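PDB 2SAS: sarcoplasmic calcium-binding proteins II, V, VI, and VII from Branchiostoma lanceolatum, which binds calcium ions through EF-hand loops and seems more abundant in fast-contracting muscle, a distribution that does not reveal its role. Local coordinates for residues D98-A101 with W102-N105; G44-S47 with D48-K52. All coordinates share one frame; numbering follows the deposited sequence.

Interaction 1: residues D98-A101 with W102-N105; sequences DLPA and WCQN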
ATOM      1  N   ASP A  98     -15.456 -21.697  -7.867  1.00 30.16           N
ATOM      2  CA  ASP A  98     -15.097 -21.666  -9.301  1.00 30.61           C
ATOM      3  C   ASP A  98     -13.653 -21.209  -9.612  1.00 29.59           C
ATOM      4  O   ASP A  98     -13.207 -21.318 -10.768  1.00 29.25           O
ATOM      5  CB  ASP A  98     -15.983 -20.680 -10.117  1.00 31.05           C
ATOM      6  CG  ASP A  98     -17.101 -21.311 -10.890  1.00 31.03           C
ATOM      7  OD1 ASP A  98     -16.938 -22.443 -11.367  1.00 32.94           O
ATOM      8  OD2 ASP A  98     -18.172 -20.671 -11.012  1.00 30.33           O
ATOM      9  N   LEU A  99     -13.015 -20.559  -8.672  1.00 28.94           N
ATOM     10  CA  LEU A  99     -11.666 -20.009  -8.747  1.00 26.07           C
ATOM     11  C   LEU A  99     -10.714 -21.141  -9.102  1.00 26.51           C
ATOM     12  O   LEU A  99     -11.007 -22.309  -8.733  1.00 27.50           O
ATOM     13  CB  LEU A  99     -11.348 -19.376  -7.377  1.00 24.68           C
ATOM     14  CG  LEU A  99     -11.208 -17.858  -7.398  1.00 24.97           C
ATOM     15  CD1 LEU A  99     -12.176 -17.246  -8.409  1.00 22.26           C
ATOM     16  CD2 LEU A  99     -11.503 -17.330  -5.980  1.00 25.20           C
ATOM     17  N   PRO A 100      -9.609 -20.770  -9.721  1.00 25.02           N
ATOM     18  CA  PRO A 100      -8.645 -21.811 -10.085  1.00 24.97           C
ATOM     19  C   PRO A 100      -8.136 -22.385  -8.783  1.00 25.99           C
ATOM     20  O   PRO A 100      -7.988 -21.680  -7.770  1.00 26.19           O
ATOM     21  CB  PRO A 100      -7.640 -21.115 -10.968  1.00 25.53           C
ATOM     22  CG  PRO A 100      -7.797 -19.635 -10.702  1.00 24.81           C
ATOM     23  CD  PRO A 100      -9.178 -19.446 -10.126  1.00 24.42           C
ATOM     24  N   ALA A 101      -7.839 -23.668  -8.835  1.00 26.31           N
ATOM     25  CA  ALA A 101      -7.341 -24.424  -7.723  1.00 25.37           C
ATOM     26  C   ALA A 101      -6.199 -23.809  -6.952  1.00 25.22           C
ATOM     27  O   ALA A 101      -6.236 -24.099  -5.727  1.00 25.95           O
ATOM     28  CB  ALA A 101      -6.937 -25.835  -8.176  1.00 26.31           C
ATOM     29  N   TRP A 102      -5.276 -23.088  -7.545  1.00 24.30           N
ATOM     30  CA  TRP A 102      -4.134 -22.528  -6.791  1.00 22.96           C
ATOM     31  C   TRP A 102      -4.686 -21.618  -5.686  1.00 23.82           C
ATOM     32  O   TRP A 102      -4.046 -21.456  -4.648  1.00 22.48           O
ATOM     33  CB  TRP A 102      -3.117 -21.800  -7.679  1.00 21.16           C
ATOM     34  CG  TRP A 102      -3.600 -20.537  -8.287  1.00 22.29           C
ATOM     35  CD1 TRP A 102      -4.243 -20.395  -9.476  1.00 22.78           C
ATOM     36  CD2 TRP A 102      -3.540 -19.204  -7.729  1.00 23.67           C
ATOM     37  NE1 TRP A 102      -4.587 -19.093  -9.712  1.00 22.38           N
ATOM     38  CE2 TRP A 102      -4.159 -18.334  -8.660  1.00 22.79           C
ATOM     39  CE3 TRP A 102      -2.999 -18.678  -6.559  1.00 22.40           C
ATOM     40  CZ2 TRP A 102      -4.253 -16.978  -8.445  1.00 22.46           C
ATOM     41  CZ3 TRP A 102      -3.117 -17.328  -6.326  1.00 23.03           C
ATOM     42  CH2 TRP A 102      -3.730 -16.485  -7.251  1.00 23.75           C
ATOM     43  N   CYS A 103      -5.849 -21.036  -5.998  1.00 24.53           N
ATOM     44  CA  CYS A 103      -6.559 -20.114  -5.093  1.00 25.16           C
ATOM     45  C   CYS A 103      -7.029 -20.805  -3.808  1.00 24.61           C
ATOM     46  O   CYS A 103      -7.018 -20.198  -2.740  1.00 23.23           O
ATOM     47  CB  CYS A 103      -7.777 -19.511  -5.799  1.00 25.35           C
ATOM     48  SG  CYS A 103      -7.387 -17.934  -6.549  1.00 28.02           S
ATOM     49  N   GLN A 104      -7.446 -22.035  -3.988  1.00 24.82           N
ATOM     50  CA  GLN A 104      -7.914 -22.933  -2.922  1.00 24.11           C
ATOM     51  C   GLN A 104      -6.782 -23.167  -1.929  1.00 23.57           C
ATOM     52  O   GLN A 104      -7.028 -23.637  -0.813  1.00 24.39           O
ATOM     53  CB  GLN A 104      -8.429 -24.258  -3.486  1.00 25.53           C
ATOM     54  CG  GLN A 104      -9.358 -24.151  -4.693  1.00 27.55           C
ATOM     55  CD  GLN A 104     -10.571 -23.278  -4.419  1.00 30.06           C
ATOM     56  OE1 GLN A 104     -11.057 -23.213  -3.283  1.00 31.22           O
ATOM     57  NE2 GLN A 104     -11.072 -22.599  -5.453  1.00 29.75           N
ATOM     58  N   ASN A 105      -5.535 -22.867  -2.297  1.00 22.44           N
ATOM     59  CA  ASN A 105      -4.448 -23.022  -1.316  1.00 22.41           C
ATOM     60  C   ASN A 105      -4.021 -21.636  -0.800  1.00 21.66           C
ATOM     61  O   ASN A 105      -3.461 -21.547   0.310  1.00 20.94           O
ATOM     62  CB  ASN A 105      -3.230 -23.806  -1.783  1.00 23.72           C
ATOM     63  CG  ASN A 105      -2.270 -24.036  -0.597  1.00 25.30           C
ATOM     64  OD1 ASN A 105      -2.505 -24.998   0.149  1.00 25.71           O
ATOM     65  ND2 ASN A 105      -1.213 -23.237  -0.444  1.00 22.31           N
TER
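Gln104 folds back over the turn that leads into helix 103-114, reaching Leu99 with a hydrogen bond and packing its CB and CG on Ala101. Its CB lies 3.1 Å from Ala101 O, and CG passes the same oxygen before coming within 3.7 Å of Ala101 CA. CG sits beside the backbone N, and the chain then bends sharply at chi2 (-56°), which turns the amide back toward the preceding loop. There Gln104 NE2 donates to Leu99 O at 3.3 Å with an N-H...O angle of 144°. The oxygen lies nearly in the plane of the Gln104 amide, but NE2 stands well above the carbonyl plane of Leu99, off its lone pairs. NE2 also makes a weak hydrogen bond to Val96 O, and so touches two loop carbonyls. Cut back to an alanine, this position would probably leave Leu99 O and Val96 O without their amide donor and the loop freer to shift. The backbone closes the turn as well: Cys103 N donates to Pro100 O at 2.9 Å, and Gln104 N makes a weak bond to Ala101 O. The apolar groups begin right next to the amide, where Leu99 CB meets Cys103 CB at 3.9 Å. Pro100 lies alongside Trp102, with Pro100 CG 3.4 Å from Trp102 NE1. Cys103 SG rests over one face of the indole, toward the rim. Tyr165 of helix 158-170 touches Leu99, Trp102 and Cys103, and Trp86 of helix 79-91 touches Leu99 and Trp102, carrying these side chains into the interior at the start of the first helix of EF-hand 3. The chemistry is thus divided: loop carbonyls are met by the first turn of the helix and a partly exposed glutamine, while leucine, proline, tryptophan and cysteine join the buried packing between helices.

Interaction 2: residues G44-S47 with D48-K52; sequences GSLS and DADYK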
ATOM      1  N   GLY A  44      10.440 -23.494  16.102  1.00 20.00           N
ATOM      2  CA  GLY A  44      10.240 -24.805  16.686  1.00 17.88           C
ATOM      3  C   GLY A  44       8.824 -25.046  17.167  1.00 17.39           C
ATOM      4  O   GLY A  44       8.554 -26.171  17.682  1.00 16.10           O
ATOM      5  N   SER A  45       7.929 -24.063  16.983  1.00 15.99           N
ATOM      6  CA  SER A  45       6.543 -24.344  17.439  1.00 17.07           C
ATOM      7  C   SER A  45       5.942 -25.426  16.545  1.00 15.64           C
ATOM      8  O   SER A  45       4.958 -26.027  16.931  1.00 15.83           O
ATOM      9  CB  SER A  45       5.575 -23.180  17.401  1.00 18.09           C
ATOM     10  OG  SER A  45       6.135 -22.008  17.966  1.00 22.98           O
ATOM     11  N   LEU A  46       6.517 -25.539  15.366  1.00 17.32           N
ATOM     12  CA  LEU A  46       6.013 -26.505  14.347  1.00 18.66           C
ATOM     13  C   LEU A  46       7.074 -27.568  14.169  1.00 18.47           C
ATOM     14  O   LEU A  46       8.274 -27.229  14.287  1.00 20.11           O
ATOM     15  CB  LEU A  46       5.736 -25.655  13.090  1.00 18.94           C
ATOM     16  CG  LEU A  46       4.337 -25.341  12.624  1.00 20.48           C
ATOM     17  CD1 LEU A  46       3.356 -25.107  13.763  1.00 19.40           C
ATOM     18  CD2 LEU A  46       4.305 -24.100  11.718  1.00 18.07           C
ATOM     19  N   SER A  47       6.717 -28.783  13.879  1.00 18.17           N
ATOM     20  CA  SER A  47       7.738 -29.823  13.637  1.00 18.81           C
ATOM     21  C   SER A  47       8.252 -29.757  12.189  1.00 19.79           C
ATOM     22  O   SER A  47       7.667 -29.059  11.304  1.00 21.76           O
ATOM     23  CB  SER A  47       7.117 -31.187  13.881  1.00 17.34           C
ATOM     24  OG  SER A  47       5.927 -31.310  13.176  1.00 15.49           O
ATOM     25  N   ASP A  48       9.296 -30.507  11.937  1.00 17.96           N
ATOM     26  CA  ASP A  48       9.911 -30.613  10.597  1.00 17.40           C
ATOM     27  C   ASP A  48       8.792 -31.066   9.653  1.00 15.72           C
ATOM     28  O   ASP A  48       8.495 -30.485   8.612  1.00 16.35           O
ATOM     29  CB  ASP A  48      11.153 -31.497  10.647  1.00 15.99           C
ATOM     30  CG  ASP A  48      11.888 -31.826   9.384  1.00 17.54           C
ATOM     31  OD1 ASP A  48      12.426 -30.910   8.677  1.00 20.08           O
ATOM     32  OD2 ASP A  48      12.093 -32.979   9.012  1.00 17.71           O
ATOM     33  N   ALA A  49       8.112 -32.125   9.986  1.00 15.58           N
ATOM     34  CA  ALA A  49       7.013 -32.634   9.153  1.00 16.34           C
ATOM     35  C   ALA A  49       5.998 -31.541   8.802  1.00 16.82           C
ATOM     36  O   ALA A  49       5.507 -31.550   7.659  1.00 16.54           O
ATOM     37  CB  ALA A  49       6.383 -33.852   9.811  1.00 14.46           C
ATOM     38  N   ASP A  50       5.654 -30.658   9.739  1.00 16.61           N
ATOM     39  CA  ASP A  50       4.667 -29.605   9.477  1.00 18.14           C
ATOM     40  C   ASP A  50       5.176 -28.665   8.377  1.00 19.03           C
ATOM     41  O   ASP A  50       4.376 -28.242   7.533  1.00 20.22           O
ATOM     42  CB  ASP A  50       4.296 -28.790  10.723  1.00 21.21           C
ATOM     43  CG  ASP A  50       3.638 -29.611  11.809  1.00 20.82           C
ATOM     44  OD1 ASP A  50       2.884 -30.498  11.431  1.00 23.54           O
ATOM     45  OD2 ASP A  50       3.918 -29.405  13.005  1.00 21.59           O
ATOM     46  N   TYR A  51       6.459 -28.344   8.415  1.00 17.43           N
ATOM     47  CA  TYR A  51       7.044 -27.462   7.391  1.00 16.40           C
ATOM     48  C   TYR A  51       7.045 -28.150   6.041  1.00 18.40           C
ATOM     49  O   TYR A  51       6.796 -27.562   5.000  1.00 17.47           O
ATOM     50  CB  TYR A  51       8.404 -27.035   7.829  1.00 14.24           C
ATOM     51  CG  TYR A  51       8.338 -26.016   8.951  1.00 16.30           C
ATOM     52  CD1 TYR A  51       7.778 -24.754   8.722  1.00 16.59           C
ATOM     53  CD2 TYR A  51       8.782 -26.322  10.223  1.00 16.64           C
ATOM     54  CE1 TYR A  51       7.703 -23.798   9.715  1.00 16.61           C
ATOM     55  CE2 TYR A  51       8.721 -25.355  11.231  1.00 18.60           C
ATOM     56  CZ  TYR A  51       8.223 -24.098  10.985  1.00 17.87           C
ATOM     57  OH  TYR A  51       8.198 -23.174  11.993  1.00 16.35           O
ATOM     58  N   LYS A  52       7.297 -29.474   6.133  1.00 19.72           N
ATOM     59  CA  LYS A  52       7.310 -30.289   4.915  1.00 19.09           C
ATOM     60  C   LYS A  52       5.946 -30.292   4.270  1.00 19.13           C
ATOM     61  O   LYS A  52       5.841 -30.051   3.042  1.00 18.29           O
ATOM     62  CB  LYS A  52       7.902 -31.667   5.175  1.00 18.81           C
ATOM     63  CG  LYS A  52       9.451 -31.542   5.236  1.00 16.51           C
ATOM     64  CD  LYS A  52      10.032 -32.951   5.415  1.00 20.30           C
ATOM     65  CE  LYS A  52      11.535 -32.810   5.706  1.00 22.77           C
ATOM     66  NZ  LYS A  52      12.173 -34.152   5.711  1.00 26.06           N
TER
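Ser47 holds OG between its backbone N and carbonyl carbon (chi1 51°), and Asp50 swings CG beside its own backbone N (chi1 -63°); together these rotations set the serine hydroxyl over the plane of the carboxylate at the start of helix 48-69. Asp50 OD2 takes two bonds from Ser47. The backbone N of Ser47 donates to Asp50 OD2 at 3.0 Å in a fairly straight line (160°), on the anti side and somewhat out of the carboxylate plane, while Ser47 OG donates to it at 2.8 Å from almost directly above that plane. Both donors approach from the same face, which should fix the rotation of the carboxylate. Its negative charge near the helix N terminus is also likely to suit the helix dipole. One turn on, Tyr51 N donates to Ser47 O at 3.2 Å. Next to these bonds, Leu46 crosses Tyr51 at about a right angle: Leu46 CB lies 3.5 Å from Tyr51 CE2, and Leu46 CD2 is near Tyr51 CE1 and CZ, while Leu46 CG reaches Asp50 CB at 3.9 Å. Tyr51 OH is hydrogen-bonded to Lys43 O, and Tyr38 of helix 28-42 meets the ring with its plane nearly perpendicular. Ser47 is the N-cap, and the bond from its backbone N to the Asp50 side chain is one half of a capping box, in which OG turns to the carboxylate as well; Leu46 and Tyr51, just outside it, stand in the positions of a hydrophobic staple, at the head of the entering helix of EF-hand 2.

How the interactions relate
From the N terminus, helix 28-42 of EF-hand 1 runs into interaction 2, where the short connection 44-47 turns into helix 48-69 at the surface. That long helix then leads to the second calcium loop and helix 79-91, after which the chain reaches interaction 1, the entry to helix 103-114 and EF-hand 3. The two contacts follow in series, neither enclosing nor crossing the other, with centres about 25 Å apart and nearest atoms about 10 Å apart. Helix 48-69 links them: interaction 2 starts it, and its later residues Glu61, Asp64 and Arg68 lie against interaction 1.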